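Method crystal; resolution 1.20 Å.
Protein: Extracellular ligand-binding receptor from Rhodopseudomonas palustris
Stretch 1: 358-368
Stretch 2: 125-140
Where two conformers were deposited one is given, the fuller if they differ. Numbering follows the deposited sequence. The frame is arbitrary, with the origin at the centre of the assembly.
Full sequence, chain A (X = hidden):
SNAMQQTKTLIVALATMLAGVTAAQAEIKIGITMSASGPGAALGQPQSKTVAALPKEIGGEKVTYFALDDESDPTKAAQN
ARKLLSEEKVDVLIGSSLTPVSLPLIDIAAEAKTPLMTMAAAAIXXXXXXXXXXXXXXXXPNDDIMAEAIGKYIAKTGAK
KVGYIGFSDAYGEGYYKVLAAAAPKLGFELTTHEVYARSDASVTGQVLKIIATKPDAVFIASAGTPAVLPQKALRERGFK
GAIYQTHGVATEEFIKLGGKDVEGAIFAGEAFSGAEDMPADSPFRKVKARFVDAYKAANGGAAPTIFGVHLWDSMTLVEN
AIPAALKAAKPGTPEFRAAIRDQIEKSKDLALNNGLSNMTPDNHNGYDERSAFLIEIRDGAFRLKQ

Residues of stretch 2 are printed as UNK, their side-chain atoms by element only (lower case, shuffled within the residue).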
ATOM      1  N   ASN A 358      -2.696  -2.294 -15.615  1.00  9.62           N
ATOM      2  CA  ASN A 358      -2.382  -3.077 -16.802  1.00  9.60           C
ATOM      3  C   ASN A 358      -1.211  -3.993 -16.490  1.00  8.76           C
ATOM      4  O   ASN A 358      -0.071  -3.552 -16.434  1.00 10.05           O
ATOM      5  CB  ASN A 358      -2.021  -2.156 -17.972  1.00 11.79           C
ATOM      6  CG  ASN A 358      -3.231  -1.559 -18.631  1.00 12.86           C
ATOM      7  OD1 ASN A 358      -3.950  -2.242 -19.356  1.00 14.51           O
ATOM      8  ND2 ASN A 358      -3.469  -0.286 -18.385  1.00 14.42           N
HETATM    9  N   MSE A 359      -1.487  -5.266 -16.251  1.00  9.38           N
HETATM   10  CA  MSE A 359      -0.416  -6.209 -15.930  1.00  9.08           C
HETATM   11  C   MSE A 359       0.298  -6.656 -17.189  1.00  9.84           C
HETATM   12  O   MSE A 359      -0.305  -6.716 -18.265  1.00 10.95           O
HETATM   13  CB  MSE A 359      -0.988  -7.440 -15.237  1.00  9.50           C
HETATM   14  CG  MSE A 359      -1.652  -7.152 -13.913  1.00  9.60           C
HETATM   15 SE   MSE A 359      -0.351  -6.462 -12.628  0.72  9.60          SE
HETATM   16  CE  MSE A 359      -1.433  -6.598 -11.047  1.00 10.36           C
ATOM     17  N   THR A 360       1.576  -6.991 -17.057  1.00 10.39           N
ATOM     18  CA  THR A 360       2.327  -7.612 -18.144  1.00 10.79           C
ATOM     19  C   THR A 360       3.258  -8.641 -17.509  1.00 10.32           C
ATOM     20  O   THR A 360       3.411  -8.672 -16.286  1.00 10.24           O
ATOM     21  CB  THR A 360       3.204  -6.606 -18.900  1.00 11.70           C
ATOM     22  OG1 THR A 360       4.286  -6.214 -18.055  1.00 12.01           O
ATOM     23  CG2 THR A 360       2.406  -5.379 -19.348  1.00 13.17           C
ATOM     24  N   PRO A 361       3.919  -9.472 -18.323  1.00 10.92           N
ATOM     25  CA  PRO A 361       4.845 -10.437 -17.715  1.00 11.09           C
ATOM     26  C   PRO A 361       5.965  -9.773 -16.909  1.00 11.32           C
ATOM     27  O   PRO A 361       6.467 -10.375 -15.950  1.00 12.77           O
ATOM     28  CB  PRO A 361       5.389 -11.197 -18.934  1.00 13.51           C
ATOM     29  CG  PRO A 361       4.256 -11.141 -19.913  1.00 14.27           C
ATOM     30  CD  PRO A 361       3.695  -9.749 -19.752  1.00 12.49           C
ATOM     31  N   ASP A 362       6.355  -8.554 -17.264  1.00 11.36           N
ATOM     32  CA  ASP A 362       7.430  -7.878 -16.552  1.00 12.39           C
ATOM     33  C   ASP A 362       6.958  -6.882 -15.497  1.00 11.64           C
ATOM     34  O   ASP A 362       7.722  -6.511 -14.599  1.00 12.67           O
ATOM     35  CB  ASP A 362       8.385  -7.211 -17.538  1.00 16.60           C
ATOM     36  CG  ASP A 362       9.184  -8.225 -18.325  1.00 25.62           C
ATOM     37  OD1 ASP A 362       9.751  -9.141 -17.687  1.00 26.39           O
ATOM     38  OD2 ASP A 362       9.216  -8.129 -19.569  1.00 32.25           O
ATOM     39  N   ASN A 363       5.698  -6.476 -15.589  1.00  9.52           N
ATOM     40  CA  ASN A 363       5.129  -5.512 -14.659  1.00  9.74           C
ATOM     41  C   ASN A 363       3.954  -6.117 -13.906  1.00  8.78           C
ATOM     42  O   ASN A 363       2.840  -6.194 -14.422  1.00  8.76           O
ATOM     43  CB  ASN A 363       4.704  -4.237 -15.387  1.00 10.75           C
ATOM     44  CG  ASN A 363       4.302  -3.148 -14.424  1.00 10.18           C
ATOM     45  OD1 ASN A 363       4.150  -3.396 -13.225  1.00  9.62           O
ATOM     46  ND2 ASN A 363       4.103  -1.937 -14.937  1.00 13.13           N
ATOM     47  N   HIS A 364       4.226  -6.566 -12.684  1.00  7.62           N
ATOM     48  CA  HIS A 364       3.207  -7.175 -11.842  1.00  7.60           C
ATOM     49  C   HIS A 364       2.600  -6.175 -10.851  1.00  7.18           C
ATOM     50  O   HIS A 364       1.930  -6.564  -9.891  1.00  7.91           O
ATOM     51  CB  HIS A 364       3.775  -8.387 -11.120  1.00  8.04           C
ATOM     52  CG  HIS A 364       3.840  -9.620 -11.963  1.00  7.91           C
ATOM     53  ND1 HIS A 364       3.999 -10.871 -11.410  1.00  8.12           N
ATOM     54  CD2 HIS A 364       3.745  -9.809 -13.303  1.00  8.81           C
ATOM     55  CE1 HIS A 364       3.994 -11.781 -12.371  1.00  8.40           C
ATOM     56  NE2 HIS A 364       3.848 -11.163 -13.530  1.00  8.57           N
ATOM     57  N   ASN A 365       2.841  -4.892 -11.110  1.00  7.55           N
ATOM     58  CA  ASN A 365       2.209  -3.788 -10.382  1.00  7.63           C
ATOM     59  C   ASN A 365       1.073  -3.218 -11.235  1.00  7.63           C
ATOM     60  O   ASN A 365      -0.096  -3.269 -10.844  1.00  8.45           O
ATOM     61  CB  ASN A 365       3.271  -2.732 -10.066  1.00  7.51           C
ATOM     62  CG  ASN A 365       2.763  -1.590  -9.201  1.00  7.49           C
ATOM     63  OD1 ASN A 365       3.124  -0.430  -9.436  1.00  7.79           O
ATOM     64  ND2 ASN A 365       1.977  -1.903  -8.175  1.00  8.00           N
ATOM     65  N   GLY A 366       1.424  -2.693 -12.406  1.00  8.02           N
ATOM     66  CA  GLY A 366       0.426  -2.388 -13.414  1.00  8.58           C
ATOM     67  C   GLY A 366       0.126  -0.922 -13.659  1.00  8.54           C
ATOM     68  O   GLY A 366      -0.785  -0.619 -14.435  1.00  9.55           O
ATOM     69  N   TYR A 367       0.872  -0.018 -13.038  1.00  9.04           N
ATOM     70  CA  TYR A 367       0.534   1.405 -13.069  1.00  9.37           C
ATOM     71  C   TYR A 367       1.625   2.254 -13.680  1.00 10.34           C
ATOM     72  O   TYR A 367       2.790   1.866 -13.725  1.00 11.23           O
ATOM     73  CB  TYR A 367       0.280   1.925 -11.649  1.00  8.96           C
ATOM     74  CG  TYR A 367      -0.714   1.109 -10.879  1.00  7.97           C
ATOM     75  CD1 TYR A 367      -2.080   1.260 -11.087  1.00  8.59           C
ATOM     76  CD2 TYR A 367      -0.287   0.162  -9.960  1.00  8.46           C
ATOM     77  CE1 TYR A 367      -2.990   0.505 -10.389  1.00  8.67           C
ATOM     78  CE2 TYR A 367      -1.184  -0.593  -9.250  1.00  8.15           C
ATOM     79  CZ  TYR A 367      -2.534  -0.422  -9.470  1.00  7.53           C
ATOM     80  OH  TYR A 367      -3.443  -1.182  -8.782  1.00  8.30           O
ATOM     81  N   ASP A 368       1.241   3.447 -14.121  1.00 10.25           N
ATOM     82  CA  ASP A 368       2.196   4.464 -14.528  1.00 11.94           C
ATOM     83  C   ASP A 368       1.834   5.775 -13.848  1.00 10.59           C
ATOM     84  O   ASP A 368       1.064   5.791 -12.893  1.00 10.17           O
ATOM     85  CB  ASP A 368       2.252   4.604 -16.055  1.00 14.21           C
ATOM     86  CG  ASP A 368       0.900   4.921 -16.678  1.00 14.57           C
ATOM     87  OD1 ASP A 368       0.039   5.498 -15.999  1.00 13.75           O
ATOM     88  OD2 ASP A 368       0.687   4.602 -17.872  1.00 18.91           O
ATOM     89  N   UNK A 125       9.188  -5.018  -4.070  1.00  8.38           N
ATOM     90  CA  UNK A 125       8.352  -6.201  -3.892  1.00  8.11           C
ATOM     91  C   UNK A 125       8.065  -6.932  -5.206  1.00  8.16           C
ATOM     92  O   UNK A 125       7.867  -8.148  -5.195  1.00  9.33           O
ATOM     93  c   UNK A 125       7.059  -5.846  -3.167  1.00  8.23           C
ATOM     94  c   UNK A 125       5.997  -4.720  -1.188  1.00  9.68           C
ATOM     95  c   UNK A 125       7.748  -6.478  -0.830  1.00 12.25           C
ATOM     96  c   UNK A 125       7.268  -5.349  -1.728  1.00  7.97           C
ATOM     97  N   UNK A 126       8.038  -6.208  -6.330  1.00  7.94           N
ATOM     98  CA  UNK A 126       7.757  -6.848  -7.621  1.00  7.92           C
ATOM     99  C   UNK A 126       8.674  -6.436  -8.763  1.00  8.39           C
ATOM    100  O   UNK A 126       8.565  -6.995  -9.858  1.00  8.97           O
ATOM    101  c   UNK A 126       6.298  -6.627  -8.104  1.00  9.42           C
ATOM    102  c   UNK A 126       5.320  -7.304  -7.169  1.00 11.05           C
ATOM    103  c   UNK A 126       5.983  -5.137  -8.290  1.00  9.80           C
ATOM    104  N   UNK A 127       9.555  -5.466  -8.540  1.00  8.53           N
ATOM    105  CA  UNK A 127      10.353  -4.893  -9.624  1.00  9.00           C
ATOM    106  C   UNK A 127      11.804  -4.764  -9.200  1.00 10.15           C
ATOM    107  O   UNK A 127      12.088  -4.493  -8.035  1.00 11.21           O
ATOM    108  c   UNK A 127       9.817  -3.520 -10.001  1.00 10.75           C
ATOM    109  N   UNK A 128      12.741  -4.980 -10.133  1.00  8.78           N
ATOM    110  CA  UNK A 128      12.497  -5.517 -11.475  1.00  9.05           C
ATOM    111  C   UNK A 128      12.020  -6.962 -11.394  1.00  8.80           C
ATOM    112  O   UNK A 128      12.231  -7.641 -10.386  1.00  9.56           O
ATOM    113  c   UNK A 128      14.179  -4.796  -9.868  1.00 10.14           C
ATOM    114  c   UNK A 128      13.881  -5.462 -12.121  1.00 11.04           C
ATOM    115  c   UNK A 128      14.819  -5.581 -10.968  1.00 12.29           C
ATOM    116  N   UNK A 129      11.393  -7.437 -12.453  1.00  8.87           N
ATOM    117  CA  UNK A 129      10.939  -8.812 -12.501  1.00  8.42           C
ATOM    118  C   UNK A 129      12.107  -9.782 -12.328  1.00  9.20           C
ATOM    119  O   UNK A 129      13.242  -9.515 -12.740  1.00  9.82           O
ATOM    120  c   UNK A 129       9.631 -10.435 -14.021  1.00  9.51           C
ATOM    121 se   UNK A 129       8.437 -11.008 -12.583  0.68  9.49          SE
ATOM    122  c   UNK A 129      10.230  -9.048 -13.832  1.00  9.76           C
ATOM    123  c   UNK A 129       7.288  -9.447 -12.550  1.00 11.58           C
ATOM    124  N   UNK A 130      11.824 -10.912 -11.693  1.00  9.16           N
ATOM    125  CA  UNK A 130      12.770 -12.017 -11.662  1.00  9.36           C
ATOM    126  C   UNK A 130      11.963 -13.305 -11.560  1.00  8.95           C
ATOM    127  O   UNK A 130      10.729 -13.278 -11.635  1.00  9.22           O
ATOM    128  o   UNK A 130      12.259 -12.592  -8.908  1.00 10.16           O
ATOM    129  c   UNK A 130      13.232 -11.842  -9.162  1.00  9.51           C
ATOM    130  c   UNK A 130      13.824 -11.856 -10.554  1.00  9.90           C
ATOM    131  o   UNK A 130      13.743 -11.086  -8.308  1.00 10.26           O
ATOM    132  N   UNK A 131      12.657 -14.429 -11.409  1.00 10.01           N
ATOM    133  CA  UNK A 131      12.010 -15.727 -11.459  1.00 10.84           C
ATOM    134  C   UNK A 131      11.123 -16.015 -10.242  1.00 10.78           C
ATOM    135  O   UNK A 131      10.303 -16.936 -10.271  1.00 12.87           O
ATOM    136  o   UNK A 131      15.491 -16.707  -8.890  1.00 18.59           O
ATOM    137  c   UNK A 131      14.873 -16.336  -9.906  1.00 15.29           C
ATOM    138  o   UNK A 131      15.123 -15.252 -10.484  1.00 12.95           O
ATOM    139  c   UNK A 131      13.805 -17.279 -10.414  1.00 13.14           C
ATOM    140  c   UNK A 131      13.067 -16.820 -11.661  1.00 12.12           C
ATOM    141  N   UNK A 132      11.290 -15.242  -9.176  1.00  9.64           N
ATOM    142  CA  UNK A 132      10.488 -15.400  -7.964  0.78  9.32           C
ATOM    143  C   UNK A 132       9.299 -14.449  -7.966  1.00  9.13           C
ATOM    144  O   UNK A 132       8.176 -14.821  -7.617  1.00  8.88           O
ATOM    145  n   UNK A 132      14.279 -14.835  -6.116  0.78 26.32           N
ATOM    146  c   UNK A 132      14.728 -13.770  -5.461  0.78 27.35           C
ATOM    147  c   UNK A 132      11.353 -15.167  -6.726  0.78 11.17           C
ATOM    148  c   UNK A 132      13.445 -15.875  -5.522  0.78 24.47           C
ATOM    149  n   UNK A 132      14.430 -13.599  -4.183  0.78 30.74           N
ATOM    150  n   UNK A 132      15.480 -12.878  -6.087  0.78 28.61           N
ATOM    151  c   UNK A 132      12.337 -16.300  -6.469  0.78 17.93           C
ATOM    152  N   UNK A 133       9.558 -13.202  -8.354  1.00  8.89           N
ATOM    153  CA  UNK A 133       8.525 -12.187  -8.445  1.00  8.36           C
ATOM    154  C   UNK A 133       7.500 -12.515  -9.528  1.00  8.68           C
ATOM    155  O   UNK A 133       6.432 -11.903  -9.573  1.00  8.12           O
ATOM    156  c   UNK A 133       9.162 -10.803  -8.607  1.00  9.04           C
ATOM    157  n   UNK A 133      12.456  -8.582  -4.316  1.00 11.33           N
ATOM    158  n   UNK A 133      12.764 -10.371  -5.729  1.00 10.94           N
ATOM    159  c   UNK A 133      10.883  -9.254  -7.569  1.00  8.89           C
ATOM    160  c   UNK A 133       9.836 -10.336  -7.325  1.00  9.19           C
ATOM    161  c   UNK A 133      12.180  -9.207  -5.454  1.00  9.59           C
ATOM    162  n   UNK A 133      11.325  -8.658  -6.310  1.00  9.56           N
ATOM    163  N   UNK A 134       7.784 -13.517 -10.371  1.00  9.25           N
ATOM    164  CA  UNK A 134       6.770 -14.046 -11.278  1.00  8.99           C
ATOM    165  C   UNK A 134       5.524 -14.486 -10.530  1.00  8.66           C
ATOM    166  O   UNK A 134       4.443 -14.549 -11.110  1.00  9.31           O
ATOM    167  c   UNK A 134       7.286 -15.256 -12.055  1.00 12.26           C
ATOM    168  c   UNK A 134       7.126 -14.283 -14.369  1.00 11.48           C
ATOM    169  c   UNK A 134       8.023 -13.824 -15.479  1.00 11.92           C
ATOM    170  n   UNK A 134       7.252 -13.052 -16.466  1.00 14.06           N
ATOM    171  c   UNK A 134       8.009 -14.936 -13.326  1.00 12.83           C
ATOM    172  N   UNK A 135       5.690 -14.844  -9.257  1.00  7.93           N
ATOM    173  CA  UNK A 135       4.588 -15.336  -8.441  1.00  8.28           C
ATOM    174  C   UNK A 135       3.890 -14.240  -7.641  1.00  8.00           C
ATOM    175  O   UNK A 135       2.934 -14.535  -6.931  1.00  9.64           O
ATOM    176  c   UNK A 135       3.159 -18.892  -8.639  1.00  8.79           C
ATOM    177  c   UNK A 135       3.374 -20.907  -9.968  1.00 10.43           C
ATOM    178  c   UNK A 135       5.298 -19.612  -9.511  1.00  9.34           C
ATOM    179  c   UNK A 135       4.539 -18.683  -8.777  1.00  8.46           C
ATOM    180  c   UNK A 135       5.440 -17.680  -8.303  1.00  7.94           C
ATOM    181  n   UNK A 135       6.599 -19.180  -9.495  1.00  9.57           N
ATOM    182  c   UNK A 135       4.725 -20.731 -10.115  1.00 10.33           C
ATOM    183  c   UNK A 135       6.671 -18.018  -8.769  1.00  9.26           C
ATOM    184  c   UNK A 135       5.077 -16.468  -7.517  1.00  8.86           C
ATOM    185  c   UNK A 135       2.592 -20.005  -9.234  1.00  9.88           C
ATOM    186  N   UNK A 136       4.334 -12.992  -7.761  1.00  7.27           N
ATOM    187  CA  UNK A 136       3.862 -11.921  -6.892  1.00  7.31           C
ATOM    188  C   UNK A 136       3.144 -10.839  -7.688  1.00  7.41           C
ATOM    189  O   UNK A 136       3.623 -10.423  -8.749  1.00  7.79           O
ATOM    190  c   UNK A 136       4.583 -10.227  -5.138  1.00  9.11           C
ATOM    191  c   UNK A 136       5.056 -11.284  -6.141  1.00  7.59           C
ATOM    192  c   UNK A 136       5.865 -12.359  -5.445  1.00  9.25           C
ATOM    193  N   UNK A 137       2.002 -10.383  -7.178  1.00  6.99           N
ATOM    194  CA  UNK A 137       1.262  -9.261  -7.758  1.00  7.08           C
ATOM    195  C   UNK A 137       1.049  -8.211  -6.686  1.00  6.95           C
ATOM    196  O   UNK A 137       1.114  -8.514  -5.488  1.00  7.72           O
ATOM    197  o   UNK A 137       0.988 -13.098 -12.783  1.00  9.42           O
ATOM    198  c   UNK A 137      -0.063  -9.737  -8.361  1.00  7.06           C
ATOM    199  c   UNK A 137       0.190 -12.024  -9.380  1.00  8.33           C
ATOM    200  c   UNK A 137       0.453 -10.119 -10.784  1.00  8.35           C
ATOM    201  c   UNK A 137       0.699 -10.943 -11.860  1.00  8.10           C
ATOM    202  c   UNK A 137       0.713 -12.304 -11.689  1.00  8.45           C
ATOM    203  c   UNK A 137       0.455 -12.856 -10.452  1.00  8.57           C
ATOM    204  c   UNK A 137       0.175 -10.644  -9.531  1.00  7.48           C
ATOM    205  N   UNK A 138       0.767  -6.984  -7.104  1.00  6.85           N
ATOM    206  CA  UNK A 138       0.829  -5.864  -6.177  1.00  7.21           C
ATOM    207  C   UNK A 138      -0.109  -4.742  -6.593  1.00  6.48           C
ATOM    208  O   UNK A 138       0.183  -4.002  -7.533  1.00  7.59           O
ATOM    209  c   UNK A 138       2.539  -4.179  -5.242  1.00  7.50           C
ATOM    210  c   UNK A 138       2.274  -5.362  -6.141  1.00  7.64           C
ATOM    211  c   UNK A 138       4.362  -2.688  -4.332  1.00  7.49           C
ATOM    212  c   UNK A 138       4.033  -3.877  -5.197  1.00  8.08           C
ATOM    213  n   UNK A 138       3.883  -1.425  -4.950  1.00  7.64           N
ATOM    214  N   UNK A 139      -1.220  -4.594  -5.881  1.00  6.63           N
ATOM    215  CA  UNK A 139      -2.195  -3.569  -6.245  1.00  7.13           C
ATOM    216  C   UNK A 139      -1.849  -2.150  -5.810  1.00  7.39           C
ATOM    217  O   UNK A 139      -2.353  -1.203  -6.418  1.00  7.67           O
ATOM    218  c   UNK A 139      -3.624  -3.908  -5.772  1.00  7.70           C
ATOM    219  c   UNK A 139      -3.720  -3.977  -4.248  1.00  8.01           C
ATOM    220  c   UNK A 139      -4.120  -5.176  -6.451  1.00  9.02           C
ATOM    221  N   UNK A 140      -1.029  -1.956  -4.779  1.00  7.33           N
ATOM    222  CA  UNK A 140      -0.670  -0.589  -4.391  1.00  7.57           C
ATOM    223  C   UNK A 140       0.349  -0.085  -5.402  1.00  7.57           C
ATOM    224  O   UNK A 140       1.297  -0.794  -5.705  1.00  7.37           O
ATOM    225  c   UNK A 140       0.424   0.856  -2.650  1.00  9.20           C
ATOM    226  c   UNK A 140      -0.066  -0.548  -2.976  1.00  7.46           C
ATOM    227  c   UNK A 140      -1.088  -1.006  -1.950  1.00  8.71           C
TER
HETATM  228  O   HOH W   1       6.986  -5.966 -11.838  1.00 10.07           O
HETATM  229  O   HOH W   2      10.418  -5.552 -14.411  1.00 17.72           O
HETATM  230  O   HOH W   3       8.996 -12.074 -18.374  1.00 26.04           O

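Position 125 carries four carbons forked at the second, out of reach of stretch 1: Leu125. At 126 one carbon bears two more; its CB lies 4.3 Å from CB of His364, and the fork identifies Val126. Position 127 has a single carbon, Ala127. At 128 three carbons close a ring onto the backbone N, after a cis peptide bond, hence Pro128.

Position 129 is an unbranched chain of two carbons, selenium and a terminal carbon, which is selenomethionine, Met129. Its CE sits 3.6 Å from the centroid of the His364 ring and 15° off the normal, a CH-pi contact over the face.

Position 130 has two carbons, the second carrying two oxygens: Asp130. Position 131 is one carbon longer with the same ending, Glu131. Positions 132 and 133 each show three carbons, a nitrogen, then a carbon bearing two nitrogens, so Arg132 and Arg133; neither side chain touches stretch 1. The salt bridge from NH1 of Arg133 to OD2 of Asp130 (2.8 Å) lies within the stretch.

At 134 four carbons in a row end in nitrogen: Lys134. Its CB points away, yet the chain returns, and NZ donates to O of Pro361 at 2.8 Å. Position 135 holds fused five- and six-membered rings with one nitrogen, Trp135, pointing away. Position 136 is a carbon carrying two others, Val136; its backbone O accepts from ND1 of His364 at 2.7 Å, with an angle of 142°.

Position 137 has a six-carbon ring bearing one oxygen, Tyr137. It forms an offset stack with His364, centroids 4.0 Å apart and planes at 18°. CE of Met359 approaches CD1 of Tyr137 to 4.0 Å. At 138 four carbons again end in nitrogen, Lys138; its N gives a weak bond to O of His364 (3.0 Å). Positions 139 and 140 each have one carbon carrying two, Val139 and Val140. OH of Tyr367 lies 2.6 Å from O of Val139.

The contact centres on His364, whose ring is held between Met129 over one face and Tyr137 over the opposite face, while the bond to Val136 fixes its edge. Asn365 extends the attachment: its ND2 donates to O of Lys138 and to O of Val140, each at 2.8 Å and 143°, so one amide ties two backbone carbonyls. Water 1 adds a polar bridge, donating to O of Val126 and O of Asp362 (2.7 and 2.9 Å from its O) and accepting from N of His364 (2.9 Å). Packing thus positions the imidazole, and directional bonds to the backbone set the register.

Stretch 2 125-140: LVAPMDERRKWVYKVV
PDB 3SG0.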